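PDB 6JL3: ubiquitin domain-containing protein DSK2,putative from Plasmodium falciparum, which probably works as a shuttle factor that brings ubiquitinated proteins to proteasomal receptors, here represented by its ubiquitin-like domain. Local coordinates for residues V7-K10 with E16-V19; D29-C34 with L54-S59. All coordinates share one frame; numbering follows the deposited sequence.

Contact 1: V7-K10 with E16-V19; sequences VSFK and EFTV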
ATOM      1  N   VAL A   7      -1.635  -8.077   1.988  1.00  9.95           N
ATOM      2  CA  VAL A   7      -0.508  -7.161   2.059  1.00 10.80           C
ATOM      3  C   VAL A   7      -0.550  -6.477   3.417  1.00 10.18           C
ATOM      4  O   VAL A   7      -1.603  -5.980   3.841  1.00 11.22           O
ATOM      5  CB  VAL A   7      -0.533  -6.120   0.924  1.00 12.38           C
ATOM      6  CG1 VAL A   7       0.614  -5.129   1.070  1.00 13.78           C
ATOM      7  CG2 VAL A   7      -0.485  -6.824  -0.428  1.00 14.73           C
ATOM      8  N   SER A   8       0.582  -6.477   4.108  1.00 10.09           N
ATOM      9  CA  SER A   8       0.709  -5.846   5.408  1.00 10.38           C
ATOM     10  C   SER A   8       1.402  -4.501   5.257  1.00 10.53           C
ATOM     11  O   SER A   8       2.248  -4.314   4.381  1.00 12.17           O
ATOM     12  CB  SER A   8       1.516  -6.732   6.353  1.00 13.20           C
ATOM     13  OG  SER A   8       0.827  -7.935   6.617  1.00 15.12           O
ATOM     14  N   PHE A   9       1.038  -3.569   6.130  1.00  9.84           N
ATOM     15  CA  PHE A   9       1.623  -2.242   6.150  1.00 10.08           C
ATOM     16  C   PHE A   9       2.223  -1.944   7.511  1.00 10.88           C
ATOM     17  O   PHE A   9       1.597  -2.194   8.551  1.00 13.51           O
ATOM     18  CB  PHE A   9       0.578  -1.184   5.831  1.00 10.81           C
ATOM     19  CG  PHE A   9       0.214  -1.165   4.401  1.00 11.43           C
ATOM     20  CD1 PHE A   9      -0.771  -2.005   3.926  1.00 13.43           C
ATOM     21  CD2 PHE A   9       0.894  -0.350   3.514  1.00 14.16           C
ATOM     22  CE1 PHE A   9      -1.090  -2.014   2.601  1.00 16.57           C
ATOM     23  CE2 PHE A   9       0.574  -0.352   2.185  1.00 14.61           C
ATOM     24  CZ  PHE A   9      -0.417  -1.188   1.728  1.00 14.78           C
ATOM     25  N   LYS A  10       3.437  -1.410   7.492  1.00 10.32           N
ATOM     26  CA  LYS A  10       4.064  -0.786   8.645  1.00 11.00           C
ATOM     27  C   LYS A  10       3.998   0.715   8.418  1.00 10.40           C
ATOM     28  O   LYS A  10       4.527   1.220   7.416  1.00 11.99           O
ATOM     29  CB  LYS A  10       5.502  -1.262   8.788  1.00 12.48           C
ATOM     30  CG  LYS A  10       5.580  -2.716   9.204  1.00 15.20           C
ATOM     31  CD  LYS A  10       7.008  -3.189   9.328  1.00 20.55           C
ATOM     32  CE  LYS A  10       7.096  -4.541  10.024  1.00 24.88           C
ATOM     33  NZ  LYS A  10       8.519  -4.909  10.291  1.00 29.97           N
ATOM     34  N   GLU A  16       0.337  -0.890  12.496  1.00 10.02           N
ATOM     35  CA  GLU A  16       0.369  -1.992  11.547  1.00 10.30           C
ATOM     36  C   GLU A  16      -1.043  -2.458  11.228  1.00 10.28           C
ATOM     37  O   GLU A  16      -1.890  -2.536  12.121  1.00 11.42           O
ATOM     38  CB  GLU A  16       1.156  -3.188  12.118  1.00 14.55           C
ATOM     39  CG  GLU A  16       2.618  -2.910  12.428  1.00 18.53           C
ATOM     40  CD  GLU A  16       3.351  -4.129  12.960  1.00 28.78           C
ATOM     41  OE1 GLU A  16       2.708  -5.183  13.146  1.00 33.89           O
ATOM     42  OE2 GLU A  16       4.575  -4.032  13.188  1.00 31.66           O
ATOM     43  N   PHE A  17      -1.282  -2.775   9.959  1.00  9.88           N
ATOM     44  CA  PHE A  17      -2.528  -3.412   9.549  1.00 10.26           C
ATOM     45  C   PHE A  17      -2.260  -4.253   8.311  1.00  9.90           C
ATOM     46  O   PHE A  17      -1.282  -4.036   7.593  1.00 10.86           O
ATOM     47  CB  PHE A  17      -3.669  -2.404   9.297  1.00 11.28           C
ATOM     48  CG  PHE A  17      -3.443  -1.511   8.113  1.00 11.21           C
ATOM     49  CD1 PHE A  17      -2.692  -0.353   8.239  1.00 11.70           C
ATOM     50  CD2 PHE A  17      -3.969  -1.824   6.868  1.00 11.96           C
ATOM     51  CE1 PHE A  17      -2.470   0.470   7.157  1.00 12.68           C
ATOM     52  CE2 PHE A  17      -3.748  -1.001   5.783  1.00 13.76           C
ATOM     53  CZ  PHE A  17      -2.996   0.146   5.923  1.00 13.41           C
ATOM     54  N   THR A  18      -3.149  -5.217   8.071  1.00 10.12           N
ATOM     55  CA  THR A  18      -3.090  -6.079   6.896  1.00 10.08           C
ATOM     56  C   THR A  18      -4.426  -6.000   6.177  1.00 10.74           C
ATOM     57  O   THR A  18      -5.478  -5.964   6.822  1.00 12.72           O
ATOM     58  CB  THR A  18      -2.800  -7.539   7.296  1.00 11.75           C
ATOM     59  OG1 THR A  18      -1.536  -7.605   7.973  1.00 13.56           O
ATOM     60  CG2 THR A  18      -2.782  -8.465   6.085  1.00 13.67           C
ATOM     61  N   VAL A  19      -4.379  -5.952   4.843  1.00 10.55           N
ATOM     62  CA  VAL A  19      -5.575  -5.947   4.012  1.00 10.68           C
ATOM     63  C   VAL A  19      -5.489  -7.058   2.973  1.00  9.93           C
ATOM     64  O   VAL A  19      -4.409  -7.504   2.589  1.00 12.76           O
ATOM     65  CB  VAL A  19      -5.822  -4.587   3.323  1.00 11.78           C
ATOM     66  CG1 VAL A  19      -6.363  -3.585   4.319  1.00 13.40           C
ATOM     67  CG2 VAL A  19      -4.548  -4.070   2.660  1.00 12.93           C
TER

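Contact 2: D29-C34 with L54-S59; sequences DLKKIC and LKDKES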
ATOM      1  N   ASP A  29      -5.583   3.108  -5.905  1.00 11.44           N
ATOM      2  CA  ASP A  29      -6.592   2.277  -5.250  1.00 12.16           C
ATOM      3  C   ASP A  29      -6.107   1.832  -3.873  1.00 10.96           C
ATOM      4  O   ASP A  29      -6.875   1.816  -2.901  1.00 11.12           O
ATOM      5  CB  ASP A  29      -6.880   1.010  -6.071  1.00 13.23           C
ATOM      6  CG  ASP A  29      -7.674   1.252  -7.346  0.63 11.28           C
ATOM      7  OD1 ASP A  29      -8.472   2.201  -7.419  0.71 12.73           O
ATOM      8  OD2 ASP A  29      -7.510   0.440  -8.290  0.74 13.57           O
ATOM      9  N   LEU A  30      -4.841   1.409  -3.795  1.00 10.14           N
ATOM     10  CA  LEU A  30      -4.267   0.945  -2.536  1.00 10.11           C
ATOM     11  C   LEU A  30      -4.166   2.074  -1.519  1.00  9.52           C
ATOM     12  O   LEU A  30      -4.425   1.855  -0.333  1.00 10.22           O
ATOM     13  CB  LEU A  30      -2.910   0.303  -2.817  1.00 10.52           C
ATOM     14  CG  LEU A  30      -2.209  -0.340  -1.627  1.00 11.05           C
ATOM     15  CD1 LEU A  30      -3.084  -1.424  -1.013  1.00 12.68           C
ATOM     16  CD2 LEU A  30      -0.857  -0.904  -2.035  1.00 12.45           C
ATOM     17  N   LYS A  31      -3.814   3.288  -1.952  1.00  9.77           N
ATOM     18  CA  LYS A  31      -3.815   4.429  -1.041  1.00 10.40           C
ATOM     19  C   LYS A  31      -5.216   4.698  -0.499  1.00 10.31           C
ATOM     20  O   LYS A  31      -5.382   5.041   0.678  1.00 10.30           O
ATOM     21  CB  LYS A  31      -3.276   5.675  -1.737  1.00 10.57           C
ATOM     22  CG  LYS A  31      -1.786   5.641  -2.025  1.00 10.95           C
ATOM     23  CD  LYS A  31      -1.315   6.924  -2.697  1.00 11.79           C
ATOM     24  CE  LYS A  31       0.196   6.942  -2.816  1.00 13.33           C
ATOM     25  NZ  LYS A  31       0.671   8.104  -3.610  1.00 15.57           N
ATOM     26  N   LYS A  32      -6.240   4.577  -1.345  1.00 10.27           N
ATOM     27  CA  LYS A  32      -7.610   4.766  -0.874  1.00 10.76           C
ATOM     28  C   LYS A  32      -7.958   3.745   0.202  1.00 11.28           C
ATOM     29  O   LYS A  32      -8.614   4.080   1.198  1.00 11.76           O
ATOM     30  CB  LYS A  32      -8.592   4.717  -2.046  1.00 11.60           C
ATOM     31  CG  LYS A  32      -8.472   5.931  -2.954  1.00 13.78           C
ATOM     32  CD  LYS A  32      -9.230   5.757  -4.253  1.00 16.73           C
ATOM     33  CE  LYS A  32      -9.141   7.029  -5.079  1.00 18.55           C
ATOM     34  NZ  LYS A  32      -9.836   6.892  -6.389  0.53 18.81           N
ATOM     35  N   ILE A  33      -7.514   2.496   0.032  1.00 10.19           N
ATOM     36  CA  ILE A  33      -7.687   1.488   1.072  1.00 10.86           C
ATOM     37  C   ILE A  33      -6.947   1.904   2.340  1.00 10.57           C
ATOM     38  O   ILE A  33      -7.488   1.837   3.451  1.00 10.91           O
ATOM     39  CB  ILE A  33      -7.215   0.112   0.563  1.00 11.18           C
ATOM     40  CG1 ILE A  33      -8.150  -0.413  -0.531  1.00 11.90           C
ATOM     41  CG2 ILE A  33      -7.126  -0.880   1.719  1.00 11.90           C
ATOM     42  CD1 ILE A  33      -7.614  -1.637  -1.266  1.00 13.55           C
ATOM     43  N   CYS A  34      -5.697   2.346   2.203  1.00 10.21           N
ATOM     44  CA  CYS A  34      -4.913   2.737   3.370  1.00 10.33           C
ATOM     45  C   CYS A  34      -5.593   3.865   4.136  1.00 10.66           C
ATOM     46  O   CYS A  34      -5.585   3.879   5.376  1.00 10.78           O
ATOM     47  CB  CYS A  34      -3.505   3.156   2.957  1.00 10.69           C
ATOM     48  SG  CYS A  34      -2.428   1.802   2.487  1.00 12.16           S
ATOM     49  N   LEU A  54       6.018   3.943  -4.784  1.00 10.15           N
ATOM     50  CA  LEU A  54       5.172   3.407  -5.841  1.00 10.21           C
ATOM     51  C   LEU A  54       4.337   4.515  -6.478  1.00 10.70           C
ATOM     52  O   LEU A  54       3.947   5.483  -5.822  1.00 11.74           O
ATOM     53  CB  LEU A  54       4.269   2.310  -5.287  1.00 10.83           C
ATOM     54  CG  LEU A  54       4.993   1.130  -4.630  1.00 11.14           C
ATOM     55  CD1 LEU A  54       3.955   0.040  -4.343  1.00 12.57           C
ATOM     56  CD2 LEU A  54       6.133   0.579  -5.454  1.00 11.91           C
ATOM     57  N   LYS A  55       4.058   4.355  -7.774  1.00 11.66           N
ATOM     58  CA  LYS A  55       3.439   5.397  -8.594  1.00 12.36           C
ATOM     59  C   LYS A  55       1.934   5.177  -8.745  1.00 11.70           C
ATOM     60  O   LYS A  55       1.493   4.099  -9.161  1.00 11.70           O
ATOM     61  CB  LYS A  55       4.106   5.437  -9.974  1.00 14.08           C
ATOM     62  CG  LYS A  55       5.590   5.834  -9.959  1.00 18.88           C
ATOM     63  CD  LYS A  55       5.780   7.233  -9.376  1.00 26.20           C
ATOM     64  CE  LYS A  55       7.249   7.633  -9.237  1.00 31.15           C
ATOM     65  NZ  LYS A  55       7.922   7.791 -10.557  1.00 32.14           N
ATOM     66  N   ASP A  56       1.165   6.242  -8.492  1.00 13.35           N
ATOM     67  CA  ASP A  56      -0.286   6.171  -8.327  1.00 13.59           C
ATOM     68  C   ASP A  56      -0.990   5.399  -9.436  1.00 13.49           C
ATOM     69  O   ASP A  56      -1.910   4.615  -9.173  1.00 13.34           O
ATOM     70  CB  ASP A  56      -0.874   7.588  -8.336  1.00 15.83           C
ATOM     71  CG  ASP A  56      -0.781   8.297  -7.011  1.00 19.45           C
ATOM     72  OD1 ASP A  56      -0.364   7.670  -6.022  1.00 19.49           O
ATOM     73  OD2 ASP A  56      -1.140   9.498  -6.974  1.00 22.43           O
ATOM     74  N   LYS A  57      -0.659   5.693 -10.694  1.00 13.79           N
ATOM     75  CA  LYS A  57      -1.451   5.178 -11.810  1.00 14.38           C
ATOM     76  C   LYS A  57      -1.135   3.731 -12.155  1.00 13.85           C
ATOM     77  O   LYS A  57      -1.822   3.148 -13.000  1.00 17.53           O
ATOM     78  CB  LYS A  57      -1.284   6.062 -13.051  1.00 15.85           C
ATOM     79  CG  LYS A  57      -1.877   7.446 -12.854  1.00 18.82           C
ATOM     80  CD  LYS A  57      -1.692   8.348 -14.060  1.00 23.85           C
ATOM     81  CE  LYS A  57      -2.486   9.634 -13.885  1.00 27.68           C
ATOM     82  NZ  LYS A  57      -2.450  10.488 -15.105  0.56 29.04           N
ATOM     83  N   GLU A  58      -0.148   3.128 -11.508  1.00 12.25           N
ATOM     84  CA  GLU A  58       0.331   1.822 -11.920  1.00 12.41           C
ATOM     85  C   GLU A  58      -0.346   0.694 -11.160  1.00 12.08           C
ATOM     86  O   GLU A  58      -0.622   0.802  -9.954  1.00 13.54           O
ATOM     87  CB  GLU A  58       1.843   1.727 -11.725  1.00 12.46           C
ATOM     88  CG  GLU A  58       2.673   2.763 -12.496  1.00 13.99           C
ATOM     89  CD  GLU A  58       2.578   2.676 -14.032  1.00 15.73           C
ATOM     90  OE1 GLU A  58       1.571   2.194 -14.587  0.67 15.03           O
ATOM     91  OE2 GLU A  58       3.535   3.126 -14.691  0.54 14.69           O
ATOM     92  N   SER A  59      -0.613  -0.398 -11.872  0.58 12.22           N
ATOM     93  CA  SER A  59      -1.100  -1.620 -11.248  0.58 12.25           C
ATOM     94  C   SER A  59      -0.014  -2.234 -10.375  0.58 11.26           C
ATOM     95  O   SER A  59       1.166  -2.243 -10.742  0.58 12.17           O
ATOM     96  CB  SER A  59      -1.479  -2.626 -12.332  0.58 13.57           C
ATOM     97  OG  SER A  59      -1.859  -3.868 -11.768  0.58 15.11           O
TER
HETATM   98  O   HOH W   1       3.429   6.263  -3.138  1.00 14.44           O

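Contact 1: V7-K10 with E16-V19
Residues V7-K10 and E16-V19 run antiparallel at 161°, with V7 facing V19 and F9 facing F17 in hydrogen-bonded pairs, each pair tied by two N-H...O=C bonds. The F9 N to F17 O bond is short at 2.8 Å, whereas its mate, F17 N to F9 O, is stretched to 3.3 Å. Side chains alternate across the sheet. V7, F9, F17 and V19 share one face, on which F9, F17 and V19 meet helix 27-35 and V7 meets M71 and V65; branched valines and flat phenylalanine rings suit this largely apolar side. The two phenylalanine rings are nearly parallel, planes at 15°, but slid so far apart that they hardly overlap. F9 CB lies over one face of the F17 ring, toward its rim and 4.0 Å from the centroid, a CH-pi contact. With CG set between the backbone N and the carbonyl carbon (chi1 67°), the end of the F17 side chain comes nearer to strand 5-11. V19 CG2 meets the edge of the F9 ring, 4.0 Å from CE1. This is the first hairpin of the beta-grasp fold of ubiquitin, whose strand 5-11 is bonded on its other flank to strand 70-75. On the reverse face, polar residues suit the greater exposure. S8 OG and T18 OG1 share a hydrogen bond of 2.7 Å in a non-hydrogen-bonded backbone pair, where the CA atoms come within 4.1 Å. K10 and E16 extend side by side in the same direction; their charged ends, K10 NZ and E16 OE2, stay 5.0 Å apart, so any attraction is probably mild.

Contact 2: D29-C34 with L54-S59
The carboxylate of D56 is the flat group that meets K31: D56 OD1 offers its syn lone pair, on the side of the other oxygen, to the lysine ammonium. K31 NZ lies 2.7 Å from D56 OD1 but 4.1 Å from D56 OD2, making a salt bridge through a single carboxylate oxygen. The two side chains cross at about a right angle. Lysine suits this place because its long chain, extended beyond CG, carries the charge from the helix across to the loop, and its methylenes follow: K31 CE is 3.3 Å from D56 OD1. The aspartate, at the second position of the type I turn K55-E58, is a short acidic side chain whose end comes nearer the helix than its CB direction alone would bring it. A water adds a second link, giving a hydrogen bond to L54 O at 2.8 Å and accepting a weak one from K31 NZ. The buried lysine thus has partners for its charge, which would probably favour its protonated state. Backbone bonds from D56 to L28 and from E58 to V27 fasten the loop to the beginning of helix 27-35. L54 and K31 both pack on I47, so strand 45-49 lies against both helix and loop, while L30 also packs on I21 of strand 15-21.

Along the chain the contacts come in series: the hairpin of contact 1 is complete before helix 27-35, which supplies the first half of contact 2, begins. Their centres are about 14 Å apart, on opposite sides of the chain's centre, yet the helix joins them. C34 SG lies 3.7 Å from F9 CZ, and L30 CD2 and I33 CG2 touch F9 and V19 in turn, so the helix rests on the hairpin while its K31 reaches the loop after strand 52-53. Both belong to one beta-grasp domain: contact 1 lies at the margin of the sheet formed by strand 15-21, and contact 2 ties the later loop to the helix that the sheet grasps.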